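Local coordinates for succinoglycan biosynthesis protein (Bacillus cereus ATCC 14579, PDB 3B55) that binds a calcium ion, belongs to the erythromycin esterase-like family and may take part in succinoglycan biosynthesis, although its reaction is not established, at residues A[293-298]-A[330-335]; A[341-346]-A[361-366]; A[370-375]-A[402-407]. The protein carries 1 engineered substitution. One frame throughout, in Å; residues are numbered along the deposited sequence.

Contact 1. Residues A[293-298]-A[330-335]; sequences WTEEHL and EYYGKR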
# COMPACT_ATOMS: atom_id res chain seq x y z
N TRP A 293 -10.91 4.34 -5.63
CA TRP A 293 -11.05 5.27 -6.74
C TRP A 293 -10.26 4.78 -7.98
O TRP A 293 -10.74 4.85 -9.11
CB TRP A 293 -10.55 6.66 -6.32
CG TRP A 293 -10.63 7.66 -7.41
CD1 TRP A 293 -11.68 8.49 -7.69
CD2 TRP A 293 -9.67 7.88 -8.45
NE1 TRP A 293 -11.44 9.20 -8.84
CE2 TRP A 293 -10.21 8.85 -9.33
CE3 TRP A 293 -8.40 7.35 -8.72
CZ2 TRP A 293 -9.52 9.29 -10.46
CZ3 TRP A 293 -7.72 7.79 -9.86
CH2 TRP A 293 -8.28 8.76 -10.71
N THR A 294 -9.05 4.28 -7.75
CA THR A 294 -8.20 3.79 -8.83
C THR A 294 -8.84 2.63 -9.59
O THR A 294 -8.94 2.66 -10.81
CB THR A 294 -6.84 3.32 -8.28
OG1 THR A 294 -6.21 4.39 -7.58
CG2 THR A 294 -5.92 2.87 -9.42
N GLU A 295 -9.26 1.60 -8.87
CA GLU A 295 -9.90 0.44 -9.47
C GLU A 295 -11.18 0.86 -10.21
O GLU A 295 -11.42 0.43 -11.34
CB GLU A 295 -10.22 -0.58 -8.36
CG GLU A 295 -10.77 -1.94 -8.81
CD GLU A 295 -12.19 -1.86 -9.34
OE1 GLU A 295 -13.03 -1.20 -8.69
OE2 GLU A 295 -12.48 -2.47 -10.40
N GLU A 296 -11.98 1.70 -9.58
CA GLU A 296 -13.23 2.13 -10.19
C GLU A 296 -13.06 3.00 -11.43
O GLU A 296 -13.87 2.92 -12.35
CB GLU A 296 -14.11 2.85 -9.16
CG GLU A 296 -14.47 2.00 -7.95
CD GLU A 296 -15.68 2.52 -7.19
OE1 GLU A 296 -15.64 3.69 -6.74
OE2 GLU A 296 -16.66 1.77 -7.03
N HIS A 297 -12.02 3.83 -11.47
CA HIS A 297 -11.80 4.69 -12.62
C HIS A 297 -10.72 4.24 -13.59
O HIS A 297 -10.80 4.57 -14.77
CB HIS A 297 -11.48 6.12 -12.17
CG HIS A 297 -12.59 6.79 -11.44
ND1 HIS A 297 -12.96 6.44 -10.16
CD2 HIS A 297 -13.45 7.77 -11.81
CE1 HIS A 297 -14.00 7.17 -9.78
NE2 HIS A 297 -14.31 7.98 -10.77
N LEU A 298 -9.73 3.49 -13.12
CA LEU A 298 -8.66 3.05 -14.01
C LEU A 298 -8.56 1.55 -14.27
O LEU A 298 -7.79 1.13 -15.12
CB LEU A 298 -7.31 3.57 -13.49
CG LEU A 298 -7.25 5.08 -13.24
CD1 LEU A 298 -5.84 5.47 -12.81
CD2 LEU A 298 -7.65 5.86 -14.50
N GLU A 330 -14.68 -5.49 2.62
CA GLU A 330 -16.07 -5.15 2.91
C GLU A 330 -16.81 -4.60 1.69
O GLU A 330 -18.00 -4.87 1.50
CB GLU A 330 -16.09 -4.13 4.06
CG GLU A 330 -17.46 -3.54 4.40
CD GLU A 330 -17.44 -2.80 5.73
OE1 GLU A 330 -16.42 -2.15 6.03
OE2 GLU A 330 -18.45 -2.87 6.46
N TYR A 331 -16.12 -3.84 0.85
CA TYR A 331 -16.77 -3.30 -0.33
C TYR A 331 -16.68 -4.23 -1.54
O TYR A 331 -17.65 -4.39 -2.28
CB TYR A 331 -16.18 -1.93 -0.68
CG TYR A 331 -16.75 -1.31 -1.93
CD1 TYR A 331 -16.23 -1.62 -3.18
CD2 TYR A 331 -17.83 -0.42 -1.87
CE1 TYR A 331 -16.76 -1.07 -4.35
CE2 TYR A 331 -18.37 0.14 -3.03
CZ TYR A 331 -17.83 -0.19 -4.26
OH TYR A 331 -18.36 0.34 -5.42
N TYR A 332 -15.53 -4.86 -1.74
CA TYR A 332 -15.37 -5.73 -2.89
C TYR A 332 -15.77 -7.19 -2.71
O TYR A 332 -16.19 -7.84 -3.67
CB TYR A 332 -13.92 -5.68 -3.41
CG TYR A 332 -13.57 -4.38 -4.10
CD1 TYR A 332 -12.95 -3.34 -3.42
CD2 TYR A 332 -13.90 -4.18 -5.44
CE1 TYR A 332 -12.65 -2.14 -4.05
CE2 TYR A 332 -13.62 -2.99 -6.08
CZ TYR A 332 -13.00 -1.97 -5.39
OH TYR A 332 -12.75 -0.78 -6.03
N GLY A 333 -15.66 -7.70 -1.50
CA GLY A 333 -16.03 -9.09 -1.30
C GLY A 333 -15.05 -9.97 -2.06
O GLY A 333 -13.84 -9.83 -1.90
N LYS A 334 -15.56 -10.87 -2.89
CA LYS A 334 -14.68 -11.77 -3.63
C LYS A 334 -13.91 -11.05 -4.74
O LYS A 334 -13.08 -11.65 -5.41
CB LYS A 334 -15.47 -12.94 -4.22
CG LYS A 334 -16.43 -12.53 -5.32
CD LYS A 334 -17.31 -13.68 -5.74
CE LYS A 334 -18.26 -13.26 -6.86
NZ LYS A 334 -19.23 -14.34 -7.19
N ARG A 335 -14.18 -9.77 -4.94
CA ARG A 335 -13.46 -9.05 -5.98
C ARG A 335 -12.10 -8.55 -5.51
O ARG A 335 -11.28 -8.13 -6.31
CB ARG A 335 -14.31 -7.90 -6.53
CG ARG A 335 -15.44 -8.39 -7.44
CD ARG A 335 -15.86 -7.31 -8.43
NE ARG A 335 -16.45 -6.17 -7.75
CZ ARG A 335 -16.24 -4.91 -8.10
NH1 ARG A 335 -15.44 -4.63 -9.12
NH2 ARG A 335 -16.83 -3.93 -7.42
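The C-terminal turns of two helices lie near each other here, joined at the surface by long polar side chains that meet tip to tip. Glu295 points toward the second helix with CG anti to its backbone N (chi1 -174°), and the chain then bends at chi2. Its OE1 uses the anti lone pair to accept from Tyr332 OH at 2.7 Å. OE1 lies at the edge of the Tyr332 ring, near its plane, while the carboxylate plane stands almost perpendicular to the ring. The next residue, Glu296, takes a weak hydrogen bond on OE2 from Tyr331 OH at 2.7 Å. The Tyr331 CD1 atom lies over the centre of the Tyr332 ring, so the two phenols are packed together. Arg335 places its guanidinium face against Tyr332 CD2. Its NH1 makes a long salt bridge to Glu295 OE2 at 3.9 Å, which may help to balance the carboxylate charge. Gly333, just after the helix, leaves helical geometry with positive phi. Helix 278-298 leads into strand 301-306, and helix 324-332 into strand 336-344. Strand 77-82 runs between those two in the main sheet, and Arg335 bonds through its backbone to Ser76 and Ile77.

Contact 2. Residues A[341-346]-A[361-366]; sequences TSVYEG and GTLKSD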
# COMPACT_ATOMS: atom_id res chain seq x y z
N THR A 341 2.87 -11.47 2.74
CA THR A 341 4.18 -12.12 2.77
C THR A 341 4.53 -12.41 4.21
O THR A 341 4.05 -11.73 5.12
CB THR A 341 5.29 -11.23 2.15
OG1 THR A 341 5.16 -9.88 2.61
CG2 THR A 341 5.22 -11.27 0.63
N SER A 342 5.36 -13.43 4.43
CA SER A 342 5.75 -13.78 5.78
C SER A 342 7.21 -14.20 5.81
O SER A 342 7.76 -14.69 4.82
CB SER A 342 4.85 -14.90 6.31
OG SER A 342 4.96 -15.01 7.72
N VAL A 343 7.85 -14.00 6.96
CA VAL A 343 9.25 -14.31 7.09
C VAL A 343 9.54 -15.32 8.19
O VAL A 343 8.62 -15.82 8.84
CB VAL A 343 10.03 -13.02 7.38
CG1 VAL A 343 9.94 -12.08 6.18
CG2 VAL A 343 9.47 -12.34 8.62
N TYR A 344 10.82 -15.61 8.39
CA TYR A 344 11.26 -16.56 9.40
C TYR A 344 12.59 -16.15 10.03
O TYR A 344 12.65 -15.77 11.20
CB TYR A 344 11.36 -17.96 8.78
CG TYR A 344 11.80 -19.02 9.76
CD1 TYR A 344 11.19 -19.15 11.01
CD2 TYR A 344 12.84 -19.90 9.43
CE1 TYR A 344 11.61 -20.12 11.91
CE2 TYR A 344 13.26 -20.87 10.33
CZ TYR A 344 12.65 -20.98 11.57
OH TYR A 344 13.06 -21.95 12.46
N GLU A 345 13.67 -16.22 9.26
CA GLU A 345 14.98 -15.84 9.78
C GLU A 345 15.63 -14.77 8.92
O GLU A 345 15.26 -14.58 7.76
CB GLU A 345 15.91 -17.06 9.84
CG GLU A 345 15.42 -18.20 10.74
CD GLU A 345 16.37 -19.39 10.77
OE1 GLU A 345 16.84 -19.80 9.68
OE2 GLU A 345 16.65 -19.91 11.87
N GLY A 346 16.59 -14.05 9.50
CA GLY A 346 17.27 -13.01 8.76
C GLY A 346 17.31 -11.65 9.43
O GLY A 346 16.94 -11.50 10.59
N GLY A 361 17.44 -4.80 12.52
CA GLY A 361 16.41 -5.78 12.81
C GLY A 361 16.91 -7.20 12.63
O GLY A 361 17.57 -7.51 11.65
N THR A 362 16.60 -8.05 13.60
CA THR A 362 16.99 -9.45 13.53
C THR A 362 15.77 -10.28 13.86
O THR A 362 15.13 -10.07 14.90
CB THR A 362 18.09 -9.79 14.54
OG1 THR A 362 19.17 -8.86 14.40
CG2 THR A 362 18.62 -11.20 14.29
N LEU A 363 15.42 -11.20 12.98
CA LEU A 363 14.25 -12.04 13.21
C LEU A 363 14.52 -13.09 14.29
O LEU A 363 15.57 -13.72 14.29
CB LEU A 363 13.83 -12.73 11.91
CG LEU A 363 13.20 -11.80 10.87
CD1 LEU A 363 12.95 -12.55 9.57
CD2 LEU A 363 11.90 -11.25 11.43
N LYS A 364 13.56 -13.23 15.20
CA LYS A 364 13.64 -14.21 16.29
C LYS A 364 12.33 -14.99 16.33
O LYS A 364 11.45 -14.70 17.14
CB LYS A 364 13.85 -13.54 17.65
CG LYS A 364 15.06 -12.65 17.76
CD LYS A 364 15.43 -12.37 19.21
CE LYS A 364 15.95 -13.62 19.93
NZ LYS A 364 14.89 -14.57 20.36
N SER A 365 12.19 -15.98 15.45
CA SER A 365 10.99 -16.79 15.41
C SER A 365 11.23 -17.99 16.32
O SER A 365 11.30 -19.13 15.86
CB SER A 365 10.71 -17.25 13.99
OG SER A 365 10.71 -16.14 13.11
N ASP A 366 11.36 -17.70 17.60
CA ASP A 366 11.61 -18.69 18.65
C ASP A 366 10.35 -19.43 19.08
O ASP A 366 10.39 -20.61 19.42
CB ASP A 366 12.21 -17.98 19.87
CG ASP A 366 11.28 -16.90 20.42
OD1 ASP A 366 10.82 -16.03 19.65
OD2 ASP A 366 11.01 -16.90 21.65
O HOH W 1 14.25 -16.38 13.63
O HOH W 2 13.34 -20.86 14.83
O HOH W 3 17.11 -14.68 12.25
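Tyr344 O is the best-held polar atom, gripped by two hydrogen bonds. Ser365 OG donates to it at 2.7 Å, in the carbonyl plane and on a lone pair. Water 1 donates the second bond to Tyr344 O at 3.0 Å. The same water accepts from Ser365 N at 2.8 Å and donates weakly to Leu363 O. Ser365 OG reaches the carbonyl because it is anti to its own carbonyl carbon (chi1 -52°). Ser365 is also the centre of an inverse gamma turn, which bends the chain here. Strand 336-344 leaves the main sheet at this point, the chain turning a corner at Glu345. Leu363 N donates to Gly346 O at 2.8 Å, at the open end of the antiparallel hairpin 346-351/357-362. This bond is straight (178° at the hydrogen) and runs nearly along the C=O axis. Water 3 joins Gly346 N to Leu363 O beside it. Leu363 carries the apolar part. Its CD1 lies against Val343 CG2 at 3.6 Å and against the Glu345 backbone. The Val343 and Leu363 side chains cross at about a right angle, and Val436 touches both. The Tyr344 ring meets Ser365 CB obliquely, and Glu345 CG lies over one face, toward the rim. Water 2 links Tyr344 OH to Ser365 O. No charged pair takes part; backbone groups, one hydroxyl and bridging waters make the polar links around the packed Leu363.

Contact 3. Residues A[370-375]-A[402-407]; sequences SYNYIF and HPIFAG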
# COMPACT_ATOMS: atom_id res chain seq x y z
N SER A 370 3.91 -19.60 16.76
CA SER A 370 3.74 -18.51 15.82
C SER A 370 3.71 -19.02 14.38
O SER A 370 4.29 -20.06 14.07
CB SER A 370 4.85 -17.48 15.99
OG SER A 370 6.10 -17.95 15.52
N TYR A 371 3.01 -18.28 13.52
CA TYR A 371 2.92 -18.61 12.11
C TYR A 371 4.30 -18.62 11.47
O TYR A 371 4.57 -19.40 10.56
CB TYR A 371 2.03 -17.59 11.40
CG TYR A 371 0.57 -17.71 11.75
CD1 TYR A 371 -0.18 -18.80 11.31
CD2 TYR A 371 -0.08 -16.72 12.49
CE1 TYR A 371 -1.54 -18.89 11.58
CE2 TYR A 371 -1.42 -16.81 12.78
CZ TYR A 371 -2.16 -17.89 12.31
OH TYR A 371 -3.51 -17.95 12.54
N ASN A 372 5.18 -17.74 11.96
CA ASN A 372 6.55 -17.62 11.44
C ASN A 372 7.33 -18.93 11.62
O ASN A 372 7.90 -19.47 10.66
CB ASN A 372 7.27 -16.49 12.17
CG ASN A 372 6.66 -15.13 11.87
OD1 ASN A 372 6.98 -14.49 10.88
ND2 ASN A 372 5.74 -14.70 12.73
N TYR A 373 7.35 -19.43 12.84
CA TYR A 373 8.05 -20.67 13.15
C TYR A 373 7.47 -21.83 12.34
O TYR A 373 8.19 -22.58 11.70
CB TYR A 373 7.92 -21.00 14.63
CG TYR A 373 8.66 -22.26 15.04
CD1 TYR A 373 10.01 -22.21 15.38
CD2 TYR A 373 8.02 -23.51 15.04
CE1 TYR A 373 10.71 -23.36 15.72
CE2 TYR A 373 8.71 -24.67 15.38
CZ TYR A 373 10.06 -24.58 15.71
OH TYR A 373 10.78 -25.71 16.03
N ILE A 374 6.15 -21.96 12.41
CA ILE A 374 5.45 -23.03 11.72
C ILE A 374 5.68 -23.03 10.21
O ILE A 374 6.07 -24.05 9.65
CB ILE A 374 3.96 -22.99 12.09
CG1 ILE A 374 3.83 -23.34 13.58
CG2 ILE A 374 3.17 -23.96 11.23
CD1 ILE A 374 2.44 -23.18 14.17
N PHE A 375 5.45 -21.89 9.55
CA PHE A 375 5.70 -21.82 8.11
C PHE A 375 7.21 -21.91 7.88
O PHE A 375 7.67 -22.33 6.81
CB PHE A 375 5.17 -20.50 7.53
CG PHE A 375 3.72 -20.55 7.12
CD1 PHE A 375 3.37 -20.88 5.82
CD2 PHE A 375 2.72 -20.29 8.05
CE1 PHE A 375 2.03 -20.96 5.45
CE2 PHE A 375 1.38 -20.37 7.69
CZ PHE A 375 1.04 -20.70 6.38
N HIS A 402 -3.10 -16.48 16.42
CA HIS A 402 -1.76 -16.93 16.77
C HIS A 402 -0.79 -15.77 16.54
O HIS A 402 -1.05 -14.88 15.74
CB HIS A 402 -1.35 -18.15 15.93
CG HIS A 402 -2.19 -19.36 16.19
ND1 HIS A 402 -2.13 -20.06 17.37
CD2 HIS A 402 -3.14 -19.97 15.44
CE1 HIS A 402 -3.01 -21.05 17.34
NE2 HIS A 402 -3.63 -21.02 16.18
N PRO A 403 0.34 -15.76 17.25
CA PRO A 403 1.34 -14.70 17.11
C PRO A 403 2.02 -14.66 15.75
O PRO A 403 2.27 -15.70 15.13
CB PRO A 403 2.34 -15.02 18.22
CG PRO A 403 1.50 -15.76 19.24
CD PRO A 403 0.70 -16.67 18.35
N ILE A 404 2.33 -13.46 15.29
CA ILE A 404 3.01 -13.28 14.02
C ILE A 404 3.83 -12.01 14.08
O ILE A 404 3.42 -11.03 14.70
CB ILE A 404 2.03 -13.17 12.84
CG1 ILE A 404 2.83 -13.14 11.52
CG2 ILE A 404 1.19 -11.90 12.97
CD1 ILE A 404 2.00 -13.37 10.26
N PHE A 405 4.98 -12.05 13.42
CA PHE A 405 5.88 -10.91 13.35
C PHE A 405 5.07 -9.69 12.89
O PHE A 405 4.35 -9.75 11.90
CB PHE A 405 6.99 -11.27 12.35
CG PHE A 405 7.84 -10.11 11.94
CD1 PHE A 405 8.71 -9.49 12.84
CD2 PHE A 405 7.81 -9.66 10.62
CE1 PHE A 405 9.52 -8.44 12.43
CE2 PHE A 405 8.61 -8.61 10.20
CZ PHE A 405 9.47 -8.00 11.11
N ALA A 406 5.17 -8.58 13.62
CA ALA A 406 4.41 -7.37 13.29
C ALA A 406 5.03 -6.53 12.18
O ALA A 406 4.31 -5.98 11.33
CB ALA A 406 4.21 -6.53 14.54
N GLY A 407 6.35 -6.40 12.20
CA GLY A 407 7.02 -5.64 11.16
C GLY A 407 6.87 -4.13 11.15
O GLY A 407 6.92 -3.52 10.08
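The tight part of this contact is formed by Tyr371 and the Asn372 side chain, and the looser side by the Pro403 and Phe405 rings. Tyr371 N donates to Pro403 O at 3.1 Å, nearly along the C=O axis. Ser370 CA also approaches Pro403 O, at 3.2 Å. The Tyr371 ring is wedged against His402. Tyr371 CE2 touches His402 CB at 3.4 Å, and the imidazole turns an edge toward the phenol face in an offset edge-to-face pair with planes 84° apart. Ile404 CB lies at the edge of the same ring, near its plane. The far end of Tyr371 is fixed from outside: its OH hydrogen-bonds to Leu423 N and Ile421 O. The buried Asn372 side chain packs closely on Ile404 and Phe405. On the looser side, the partly exposed Pro403 ring comes no nearer to the Ser370 side chain than 4.2 Å, Pro403 CB to Ser370 CB. Phe405 has CG anti to its backbone N (chi1 168°), so its ring leads away from the helix and meets Tyr348 edge-to-face. Ser370 is the N-cap residue. Its OG accepts weakly from Tyr373 N at 3.3 Å and also bonds to Asp367 O. Strand 402-405 pairs with strand 418-421 and runs at 84° to the axis of residues 371-375. The arrangement is a capped helix N-terminus whose first-turn N-H is taken up by a strand carbonyl.

Overall arrangement
The contacts follow one another along the chain, each closing before the next opens. Contact 1 stands apart: its centre is about 33 Å from that of contact 2 and about 29 Å from that of contact 3. It lies on the opposite side of the chain's centre from contact 2. Strand 336-344 spans this gap within the main sheet, since it follows helix 324-332 of contact 1 and ends in contact 2. Contacts 2 and 3 form one cluster, with centres about 8 Å apart. Asn372 packs against Val343, Tyr344 and Ser365 there. This cluster joins both small antiparallel sheets to the main one. Its Phe405 side chain is about 12 Å from the calcium ion, whereas contact 1 is away from the metal site.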